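Local coordinates for binding domain (Hc) of Paraclostridial Mosquitocidal Protein 1 (Paraclostridium bifermentans, PDB 6HOX) that probably binds receptors on host nerve cells, as the receptor-binding part of a botulinum-like neurotoxin that specifically targets Anopheles mosquitoes, at residues I91-R96 and R167-T172; V26-V31 and L221-I226; I157-S162 and L181-D186. All coordinates share one frame; numbering follows the deposited sequence.

Contact 1 of 3, residues I91-R96 and R167-T172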
loop_
_atom_site.group_PDB
_atom_site.type_symbol
_atom_site.label_atom_id
_atom_site.label_comp_id
_atom_site.label_asym_id
_atom_site.label_seq_id
_atom_site.Cartn_x
_atom_site.Cartn_y
_atom_site.Cartn_z
ATOM N N ILE A 91 1.634 -17.453 9.361
ATOM C CA ILE A 91 0.950 -16.252 9.722
ATOM C C ILE A 91 1.009 -15.313 8.507
ATOM O O ILE A 91 2.090 -15.077 7.972
ATOM C CB ILE A 91 1.581 -15.626 10.985
ATOM C CG1 ILE A 91 1.316 -16.479 12.229
ATOM C CG2 ILE A 91 1.097 -14.192 11.187
ATOM C CD1 ILE A 91 2.029 -16.008 13.482
ATOM N N SER A 92 -0.147 -14.779 8.101
ATOM C CA SER A 92 -0.230 -13.719 7.073
ATOM C C SER A 92 -1.148 -12.586 7.550
ATOM O O SER A 92 -2.018 -12.781 8.393
ATOM C CB SER A 92 -0.646 -14.256 5.722
ATOM O OG SER A 92 -2.003 -14.681 5.680
ATOM N N PHE A 93 -0.902 -11.379 7.036
ATOM C CA PHE A 93 -1.727 -10.226 7.373
ATOM C C PHE A 93 -1.396 -9.037 6.469
ATOM O O PHE A 93 -0.232 -8.846 5.979
ATOM C CB PHE A 93 -1.545 -9.821 8.843
ATOM C CG PHE A 93 -0.131 -9.510 9.273
ATOM C CD1 PHE A 93 0.722 -10.519 9.692
ATOM C CD2 PHE A 93 0.333 -8.209 9.300
ATOM C CE1 PHE A 93 2.020 -10.244 10.084
ATOM C CE2 PHE A 93 1.619 -7.928 9.730
ATOM C CZ PHE A 93 2.466 -8.947 10.104
ATOM N N TRP A 94 -2.436 -8.218 6.269
ATOM C CA TRP A 94 -2.298 -6.894 5.701
ATOM C C TRP A 94 -2.063 -5.920 6.847
ATOM O O TRP A 94 -2.783 -5.975 7.853
ATOM C CB TRP A 94 -3.549 -6.517 4.914
ATOM C CG TRP A 94 -3.620 -7.142 3.559
ATOM C CD1 TRP A 94 -4.376 -8.211 3.174
ATOM C CD2 TRP A 94 -2.898 -6.718 2.390
ATOM N NE1 TRP A 94 -4.191 -8.469 1.843
ATOM C CE2 TRP A 94 -3.297 -7.564 1.332
ATOM C CE3 TRP A 94 -1.979 -5.691 2.127
ATOM C CZ2 TRP A 94 -2.774 -7.432 0.047
ATOM C CZ3 TRP A 94 -1.485 -5.548 0.847
ATOM C CH2 TRP A 94 -1.882 -6.407 -0.176
ATOM N N ILE A 95 -1.077 -5.038 6.670
ATOM C CA ILE A 95 -0.747 -4.024 7.638
ATOM C C ILE A 95 -0.554 -2.684 6.926
ATOM O O ILE A 95 -0.006 -2.611 5.818
ATOM C CB ILE A 95 0.494 -4.420 8.464
ATOM C CG1 ILE A 95 0.537 -3.633 9.777
ATOM C CG2 ILE A 95 1.779 -4.277 7.667
ATOM C CD1 ILE A 95 1.671 -4.045 10.704
ATOM N N ARG A 96 -1.029 -1.624 7.576
ATOM C CA ARG A 96 -0.753 -0.275 7.162
ATOM C C ARG A 96 -0.236 0.484 8.382
ATOM O O ARG A 96 -0.991 0.723 9.329
ATOM C CB ARG A 96 -2.004 0.376 6.568
ATOM C CG ARG A 96 -1.740 1.682 5.831
ATOM C CD ARG A 96 -3.015 2.276 5.279
ATOM N NE ARG A 96 -2.824 3.582 4.657
ATOM C CZ ARG A 96 -3.812 4.349 4.207
ATOM N NH1 ARG A 96 -5.069 4.026 4.455
ATOM N NH2 ARG A 96 -3.550 5.453 3.530
ATOM N N ARG A 167 0.837 -3.141 3.114
ATOM C CA ARG A 167 1.817 -4.194 2.877
ATOM C C ARG A 167 1.238 -5.539 3.330
ATOM O O ARG A 167 0.594 -5.625 4.378
ATOM C CB ARG A 167 3.098 -3.975 3.689
ATOM C CG ARG A 167 3.789 -2.637 3.479
ATOM C CD ARG A 167 4.213 -2.380 2.050
ATOM N NE ARG A 167 5.111 -1.234 2.010
ATOM C CZ ARG A 167 5.342 -0.443 0.961
ATOM N NH1 ARG A 167 4.779 -0.667 -0.221
ATOM N NH2 ARG A 167 6.162 0.584 1.129
ATOM N N HIS A 168 1.509 -6.588 2.555
ATOM C CA HIS A 168 1.078 -7.914 2.907
ATOM C C HIS A 168 2.287 -8.654 3.442
ATOM O O HIS A 168 3.310 -8.725 2.756
ATOM C CB HIS A 168 0.460 -8.677 1.734
ATOM C CG HIS A 168 -0.125 -9.972 2.182
ATOM N ND1 HIS A 168 0.552 -11.159 2.074
ATOM C CD2 HIS A 168 -1.287 -10.258 2.807
ATOM C CE1 HIS A 168 -0.175 -12.130 2.595
ATOM N NE2 HIS A 168 -1.292 -11.601 3.078
ATOM N N ILE A 169 2.148 -9.181 4.659
ATOM C CA ILE A 169 3.250 -9.876 5.337
ATOM C C ILE A 169 2.878 -11.347 5.444
ATOM O O ILE A 169 1.729 -11.658 5.815
ATOM C CB ILE A 169 3.511 -9.284 6.732
ATOM C CG1 ILE A 169 3.628 -7.759 6.689
ATOM C CG2 ILE A 169 4.739 -9.929 7.365
ATOM C CD1 ILE A 169 4.753 -7.266 5.811
ATOM N N THR A 170 3.842 -12.220 5.125
ATOM C CA THR A 170 3.697 -13.639 5.328
ATOM C C THR A 170 4.932 -14.144 6.084
ATOM O O THR A 170 6.052 -13.813 5.730
ATOM C CB THR A 170 3.503 -14.420 4.014
ATOM O OG1 THR A 170 2.479 -13.850 3.196
ATOM C CG2 THR A 170 3.161 -15.882 4.254
ATOM N N ILE A 171 4.693 -14.968 7.112
ATOM C CA ILE A 171 5.742 -15.623 7.907
ATOM C C ILE A 171 5.411 -17.125 7.925
ATOM O O ILE A 171 4.335 -17.508 8.370
ATOM C CB ILE A 171 5.792 -15.029 9.336
ATOM C CG1 ILE A 171 6.104 -13.534 9.338
ATOM C CG2 ILE A 171 6.755 -15.770 10.252
ATOM C CD1 ILE A 171 5.634 -12.858 10.589
ATOM N N THR A 172 6.313 -17.955 7.407
ATOM C CA THR A 172 6.122 -19.388 7.378
ATOM C C THR A 172 7.118 -20.008 8.367
ATOM O O THR A 172 8.291 -19.591 8.444
ATOM C CB THR A 172 6.230 -19.936 5.945
ATOM O OG1 THR A 172 7.573 -19.808 5.480
ATOM C CG2 THR A 172 5.314 -19.230 4.965
HETATM O O HOH W 1 -3.554 -12.451 4.881
#

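Contact 2 of 3, residues V26-V31 and L221-I226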
loop_
_atom_site.group_PDB
_atom_site.type_symbol
_atom_site.label_atom_id
_atom_site.label_comp_id
_atom_site.label_asym_id
_atom_site.label_seq_id
_atom_site.Cartn_x
_atom_site.Cartn_y
_atom_site.Cartn_z
ATOM N N VAL A 26 -6.976 -21.751 9.934
ATOM C CA VAL A 26 -7.579 -22.081 11.224
ATOM C C VAL A 26 -8.070 -20.813 11.936
ATOM O O VAL A 26 -8.812 -20.902 12.895
ATOM C CB VAL A 26 -6.633 -22.912 12.113
ATOM C CG1 VAL A 26 -6.274 -24.236 11.453
ATOM C CG2 VAL A 26 -5.385 -22.153 12.533
ATOM N N PHE A 27 -7.672 -19.638 11.441
ATOM C CA PHE A 27 -8.028 -18.369 12.052
ATOM C C PHE A 27 -7.871 -17.255 11.019
ATOM O O PHE A 27 -6.871 -17.210 10.336
ATOM C CB PHE A 27 -7.121 -18.081 13.251
ATOM C CG PHE A 27 -7.416 -16.789 13.962
ATOM C CD1 PHE A 27 -8.505 -16.684 14.813
ATOM C CD2 PHE A 27 -6.616 -15.666 13.772
ATOM C CE1 PHE A 27 -8.780 -15.488 15.458
ATOM C CE2 PHE A 27 -6.879 -14.472 14.432
ATOM C CZ PHE A 27 -7.966 -14.381 15.265
ATOM N N SER A 28 -8.843 -16.341 10.960
ATOM C CA SER A 28 -8.761 -15.197 10.060
ATOM C C SER A 28 -9.475 -13.998 10.682
ATOM O O SER A 28 -10.704 -13.962 10.747
ATOM C CB SER A 28 -9.319 -15.518 8.708
ATOM O OG SER A 28 -9.260 -14.381 7.869
ATOM N N LEU A 29 -8.693 -12.993 11.085
ATOM C CA LEU A 29 -9.227 -11.859 11.800
ATOM C C LEU A 29 -9.549 -10.752 10.794
ATOM O O LEU A 29 -8.664 -10.305 10.054
ATOM C CB LEU A 29 -8.193 -11.373 12.817
ATOM C CG LEU A 29 -8.579 -10.144 13.626
ATOM C CD1 LEU A 29 -9.713 -10.450 14.585
ATOM C CD2 LEU A 29 -7.376 -9.606 14.381
ATOM N N GLY A 30 -10.808 -10.306 10.811
ATOM C CA GLY A 30 -11.252 -9.248 9.926
ATOM C C GLY A 30 -12.572 -8.671 10.383
ATOM O O GLY A 30 -13.025 -8.927 11.515
ATOM N N VAL A 31 -13.188 -7.893 9.491
ATOM C CA VAL A 31 -14.442 -7.229 9.765
ATOM C C VAL A 31 -15.483 -7.837 8.840
ATOM O O VAL A 31 -15.232 -7.978 7.664
ATOM C CB VAL A 31 -14.354 -5.710 9.523
ATOM C CG1 VAL A 31 -15.718 -5.035 9.644
ATOM C CG2 VAL A 31 -13.334 -5.059 10.444
ATOM N N LEU A 221 -4.923 -3.106 10.431
ATOM C CA LEU A 221 -4.591 -4.534 10.355
ATOM C C LEU A 221 -5.796 -5.295 9.791
ATOM O O LEU A 221 -6.922 -5.105 10.259
ATOM C CB LEU A 221 -4.221 -4.985 11.773
ATOM C CG LEU A 221 -3.566 -6.356 11.931
ATOM C CD1 LEU A 221 -2.148 -6.372 11.357
ATOM C CD2 LEU A 221 -3.557 -6.759 13.402
ATOM N N ASP A 222 -5.566 -6.137 8.778
ATOM C CA ASP A 222 -6.644 -6.848 8.123
ATOM C C ASP A 222 -6.188 -8.246 7.682
ATOM O O ASP A 222 -5.050 -8.465 7.297
ATOM C CB ASP A 222 -7.222 -6.026 6.963
ATOM C CG ASP A 222 -8.592 -6.524 6.508
ATOM O OD1 ASP A 222 -9.325 -7.074 7.371
ATOM O OD2 ASP A 222 -8.911 -6.389 5.302
ATOM N N GLN A 223 -7.127 -9.194 7.714
ATOM C CA GLN A 223 -6.904 -10.569 7.270
ATOM C C GLN A 223 -5.667 -11.142 7.988
ATOM O O GLN A 223 -4.750 -11.674 7.337
ATOM C CB GLN A 223 -6.755 -10.647 5.749
ATOM C CG GLN A 223 -7.917 -10.029 4.967
ATOM C CD GLN A 223 -9.215 -10.761 5.216
ATOM O OE1 GLN A 223 -10.191 -10.202 5.709
ATOM N NE2 GLN A 223 -9.218 -12.044 4.927
ATOM N N PHE A 224 -5.643 -11.038 9.323
ATOM C CA PHE A 224 -4.620 -11.706 10.084
ATOM C C PHE A 224 -5.016 -13.179 10.190
ATOM O O PHE A 224 -5.971 -13.547 10.897
ATOM C CB PHE A 224 -4.385 -11.057 11.444
ATOM C CG PHE A 224 -3.226 -11.643 12.210
ATOM C CD1 PHE A 224 -3.337 -12.864 12.858
ATOM C CD2 PHE A 224 -2.020 -10.957 12.291
ATOM C CE1 PHE A 224 -2.274 -13.380 13.588
ATOM C CE2 PHE A 224 -0.956 -11.474 13.014
ATOM C CZ PHE A 224 -1.083 -12.687 13.654
ATOM N N ASN A 225 -4.303 -13.995 9.417
ATOM C CA ASN A 225 -4.638 -15.355 9.180
ATOM C C ASN A 225 -3.561 -16.247 9.792
ATOM O O ASN A 225 -2.381 -15.909 9.728
ATOM C CB ASN A 225 -4.770 -15.657 7.688
ATOM C CG ASN A 225 -5.908 -14.911 7.034
ATOM O OD1 ASN A 225 -6.687 -14.242 7.714
ATOM N ND2 ASN A 225 -5.976 -15.001 5.713
ATOM N N ILE A 226 -4.001 -17.360 10.389
ATOM C CA ILE A 226 -3.119 -18.471 10.798
ATOM C C ILE A 226 -3.519 -19.718 10.008
ATOM O O ILE A 226 -4.700 -20.058 9.909
ATOM C CB ILE A 226 -3.178 -18.731 12.316
ATOM C CG1 ILE A 226 -2.850 -17.469 13.119
ATOM C CG2 ILE A 226 -2.256 -19.899 12.658
ATOM C CD1 ILE A 226 -3.189 -17.552 14.583
HETATM O O HOH W 2 -11.906 -7.093 7.291
HETATM O O HOH W 3 -12.589 -8.593 5.929
#

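Contact 3 of 3, residues I157-S162 and L181-D186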
loop_
_atom_site.group_PDB
_atom_site.type_symbol
_atom_site.label_atom_id
_atom_site.label_comp_id
_atom_site.label_asym_id
_atom_site.label_seq_id
_atom_site.Cartn_x
_atom_site.Cartn_y
_atom_site.Cartn_z
ATOM N N ILE A 157 8.774 2.817 -1.864
ATOM C CA ILE A 157 7.594 2.588 -2.654
ATOM C C ILE A 157 7.118 1.133 -2.531
ATOM O O ILE A 157 5.914 0.903 -2.330
ATOM C CB ILE A 157 7.832 3.018 -4.116
ATOM C CG1 ILE A 157 7.859 4.543 -4.225
ATOM C CG2 ILE A 157 6.781 2.429 -5.033
ATOM C CD1 ILE A 157 6.563 5.201 -3.774
ATOM N N ASP A 158 8.036 0.168 -2.651
ATOM C CA ASP A 158 7.622 -1.205 -2.906
ATOM C C ASP A 158 7.517 -2.024 -1.613
ATOM O O ASP A 158 6.744 -2.970 -1.598
ATOM C CB ASP A 158 8.505 -1.886 -3.962
ATOM C CG ASP A 158 9.980 -1.918 -3.624
ATOM O OD1 ASP A 158 10.372 -1.219 -2.673
ATOM O OD2 ASP A 158 10.730 -2.638 -4.324
ATOM N N LYS A 159 8.300 -1.711 -0.567
ATOM C CA LYS A 159 8.380 -2.650 0.579
ATOM C C LYS A 159 8.512 -2.007 1.969
ATOM O O LYS A 159 8.119 -2.654 2.920
ATOM C CB LYS A 159 9.497 -3.665 0.339
ATOM C CG LYS A 159 9.026 -4.849 -0.485
ATOM C CD LYS A 159 10.036 -5.929 -0.673
ATOM C CE LYS A 159 9.461 -7.084 -1.470
ATOM N NZ LYS A 159 9.227 -6.701 -2.877
ATOM N N TYR A 160 9.041 -0.787 2.107
ATOM C CA TYR A 160 9.302 -0.213 3.439
ATOM C C TYR A 160 7.999 -0.190 4.258
ATOM O O TYR A 160 6.941 0.175 3.740
ATOM C CB TYR A 160 9.913 1.179 3.269
ATOM C CG TYR A 160 10.397 1.820 4.538
ATOM C CD1 TYR A 160 11.670 1.567 5.017
ATOM C CD2 TYR A 160 9.581 2.665 5.264
ATOM C CE1 TYR A 160 12.126 2.157 6.182
ATOM C CE2 TYR A 160 10.022 3.270 6.428
ATOM C CZ TYR A 160 11.298 3.007 6.889
ATOM O OH TYR A 160 11.721 3.593 8.040
ATOM N N ILE A 161 8.083 -0.565 5.540
ATOM C CA ILE A 161 6.879 -0.792 6.382
ATOM C C ILE A 161 6.245 0.539 6.820
ATOM O O ILE A 161 5.032 0.725 6.655
ATOM C CB ILE A 161 7.213 -1.692 7.591
ATOM C CG1 ILE A 161 7.718 -3.070 7.161
ATOM C CG2 ILE A 161 6.035 -1.799 8.557
ATOM C CD1 ILE A 161 6.795 -3.830 6.237
ATOM N N SER A 162 7.038 1.436 7.424
ATOM C CA SER A 162 6.531 2.693 7.937
ATOM C C SER A 162 6.433 3.721 6.803
ATOM O O SER A 162 7.183 4.697 6.769
ATOM C CB SER A 162 7.376 3.186 9.088
ATOM O OG SER A 162 7.276 2.270 10.165
ATOM N N LEU A 181 10.233 -15.005 5.967
ATOM C CA LEU A 181 9.402 -13.807 5.945
ATOM C C LEU A 181 9.311 -13.237 4.525
ATOM O O LEU A 181 10.318 -13.120 3.822
ATOM C CB LEU A 181 9.947 -12.752 6.906
ATOM C CG LEU A 181 8.988 -11.573 7.127
ATOM C CD1 LEU A 181 9.003 -11.095 8.567
ATOM C CD2 LEU A 181 9.312 -10.412 6.204
ATOM N N TYR A 182 8.085 -12.839 4.160
ATOM C CA TYR A 182 7.721 -12.330 2.847
ATOM C C TYR A 182 7.031 -10.966 3.015
ATOM O O TYR A 182 6.275 -10.784 3.963
ATOM C CB TYR A 182 6.732 -13.272 2.149
ATOM C CG TYR A 182 7.200 -14.680 1.876
ATOM C CD1 TYR A 182 7.140 -15.652 2.858
ATOM C CD2 TYR A 182 7.646 -15.065 0.618
ATOM C CE1 TYR A 182 7.567 -16.950 2.619
ATOM C CE2 TYR A 182 8.068 -16.365 0.361
ATOM C CZ TYR A 182 8.042 -17.312 1.365
ATOM O OH TYR A 182 8.452 -18.603 1.145
ATOM N N ILE A 183 7.306 -10.018 2.102
ATOM C CA ILE A 183 6.494 -8.806 1.920
ATOM C C ILE A 183 5.972 -8.823 0.477
ATOM O O ILE A 183 6.764 -9.038 -0.453
ATOM C CB ILE A 183 7.277 -7.510 2.236
ATOM C CG1 ILE A 183 7.808 -7.509 3.668
ATOM C CG2 ILE A 183 6.402 -6.290 1.986
ATOM C CD1 ILE A 183 8.777 -6.406 4.003
ATOM N N ASN A 184 4.648 -8.644 0.322
ATOM C CA ASN A 184 3.952 -8.611 -0.952
ATOM C C ASN A 184 4.336 -9.847 -1.775
ATOM O O ASN A 184 4.607 -9.763 -2.969
ATOM C CB ASN A 184 4.205 -7.286 -1.686
ATOM C CG ASN A 184 3.685 -6.076 -0.926
ATOM O OD1 ASN A 184 2.808 -6.197 -0.064
ATOM N ND2 ASN A 184 4.230 -4.903 -1.212
ATOM N N GLY A 185 4.361 -11.011 -1.116
ATOM C CA GLY A 185 4.569 -12.270 -1.795
ATOM C C GLY A 185 6.024 -12.535 -2.162
ATOM O O GLY A 185 6.305 -13.563 -2.762
ATOM N N ASP A 186 6.937 -11.604 -1.851
ATOM C CA ASP A 186 8.376 -11.761 -2.095
ATOM C C ASP A 186 9.126 -12.117 -0.797
ATOM O O ASP A 186 9.054 -11.413 0.203
ATOM C CB ASP A 186 8.990 -10.479 -2.658
ATOM C CG ASP A 186 8.492 -10.080 -4.035
ATOM O OD1 ASP A 186 8.138 -10.983 -4.818
ATOM O OD2 ASP A 186 8.477 -8.866 -4.313
HETATM O O HOH W 4 6.521 -5.523 -3.185
#

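Contact 1 of 3, residues I91-R96 and R167-T172
Ile169 N donates to Phe93 O at 2.7 Å in an almost straight bond (176°), and Phe93 N in turn donates to Ile169 O at 2.9 Å. The same two-way exchange links Ile91 with Ile171 and Ile95 with Arg167, so six backbone hydrogen bonds fasten the antiparallel pair. A water lies 2.8 Å from Ser92 OG and 3.0 Å from His168 NE2, joining two polar groups of the non-hydrogen-bonded positions. These strands are neighbours inside a sheet of the concanavalin-like N-terminal half of the receptor-binding domain, flanked by strand 218-227 beyond 91-96 and strand 178-183 beyond 167-172. Ser92, Trp94, His168 and Thr170 share the face covered by helix 233-241. There His168 CB sits over the six-membered ring of Trp94, 3.6 Å from its centroid and almost on the normal. A chi1 of -173° sets CG of His168 anti to the backbone N; the imidazole turns an edge to the indole's five-membered ring, an edge-to-face pair with planes at 65°. The broad indole thus accommodates a methylene and a heteroaromatic edge together. On the reverse face Phe93 and Ile169 lie side by side, Ile169 CB 3.8 Å from the centroid of the phenyl ring, over its face. Branching at CB, common in strands, lets Ile169 spread CG1 toward Phe93 CE2 and CG2 toward CZ, while Ile95 CG2 packs 4.1 Å from Ile169 CG1.

Contact 2 of 3, residues V26-V31 and L221-I226
Phe27, Ser28 and Leu29 pair with Ile226, Asn225 and Phe224 in an antiparallel strand contact of the concanavalin-like subdomain, where the strand near the chain's N terminus joins strand 218-227. Strand 35-38 continues the sheet beyond 26-31, and strand 89-96 lies against the other side of 221-226. Ile226 N donates to Phe27 O at 2.9 Å, and Leu29 N to Phe224 O at 2.8 Å, its donor standing 35° out of the carbonyl plane. Phe224 N returns a bond to Leu29 O, on a lone pair. The pairing is irregular at both ends. Val26 and Phe27 both face Ile226 in a classic beta bulge: Ile226 O takes a hydrogen bond from Val26 N at 2.8 Å and only a weak one from Phe27 N. Gln223 and Phe224 both face Leu29 in a G1 bulge, for which Gln223 adopts a positive phi of 53°, unusual for a residue with a side chain.

Phe27, Leu29, Phe224 and Ile226 share one face. Phe27 CD2 meets Ile226 CD1 at 4.0 Å and its CE2 approaches Phe224 CD1, while Leu29 and Phe224 touch through their CB atoms. Phe224 is further packed edge-to-face against Phe207. Gly30 suits its place because it carries no CB to press on the amide oxygen of Gln223. Beside it, a water accepts from Val31 N at 2.7 Å and lies 2.6 Å from Asp222 OD1; a second lies 3.2 Å from Val31 O and 2.9 Å from Gln223 OE1, and may donate to either. Backbone bonds therefore hold the middle, with hydrocarbon packed on the face of Phe27, Leu29, Phe224 and Ile226 and the small polar Ser28 beside Asn225 on the other, whereas toward the partly exposed Val31 the strands part and water lies between them.

Contact 3 of 3, residues I157-S162 and L181-D186
Lys159 NZ forms a salt bridge to Asp186 OD2 at 2.7 Å, approaching the carboxylate on its anti lone pair, the one turned away from OD1. The ammonium also donates to a water at 3.0 Å, which accepts a second hydrogen bond from Asn184 ND2 at 3.1 Å. Lysine suits this place because its long chain can be apolar along its length and charged at its tip. Its CG packs 3.9 Å from Ile183 CG2, CE passes 3.5 Å from Ile183 O, and after an extended run the last bond bends (chi4 69°), carrying NZ to the carboxylate. The Lys159 and Asp186 side chains cross at about a right angle. Deeper in, Ile161 CD1 and Ile183 CD1 touch at 3.9 Å, and both isoleucines also lie against Ile169 of strand 167-174.

A tight hairpin sets Asn184 and Asp186 in place. Ile183 to Asp186 form a type I' turn closed by two backbone hydrogen bonds, Ile183 N to Asp186 O and Asp186 N to Ile183 O. Asn184 and Gly185 occupy its two corners, both with positive phi, a conformation that asparagine tolerates and glycine adopts readily. Asn184 OD1 accepts from His168 N, which ties the turn to the adjoining strand and fixes the amide whose nitrogen reaches the water. The loop 157-162, which carries Lys159 and has no regular structure, is gripped by Arg167 of strand 167-174, whose guanidinium donates to the carbonyl oxygens of Phe156, Ile157 and Tyr160.

Hydrocarbon thus anchors the inner part of this contact, while its charged pair lies among partly exposed residues with water at the ammonium, so solvent probably screens the attraction and tempers its strength.

Overall arrangement
From the N terminus, segment 26-31 comes first, and its partner 221-226 returns only after 189 intervening residues; contact 2 therefore encloses the other two within one long loop. Segment 91-96 opens contact 1, closed by 167-172. Before that closure the chain passes through 157-162, whose partner 181-186 follows afterwards, so contacts 1 and 3 cross. In space the strands run across one antiparallel sheet in the order 26-31, 221-226, 91-96, 167-172 and 181-183. Contacts 1 and 2 adjoin through backbone bonds between 91-96 and 221-226, whereas contact 3 ties an irregular loop to the 183-186 hairpin turn, away from 26-31, with centres of contacts 2 and 3 about 18 Å apart.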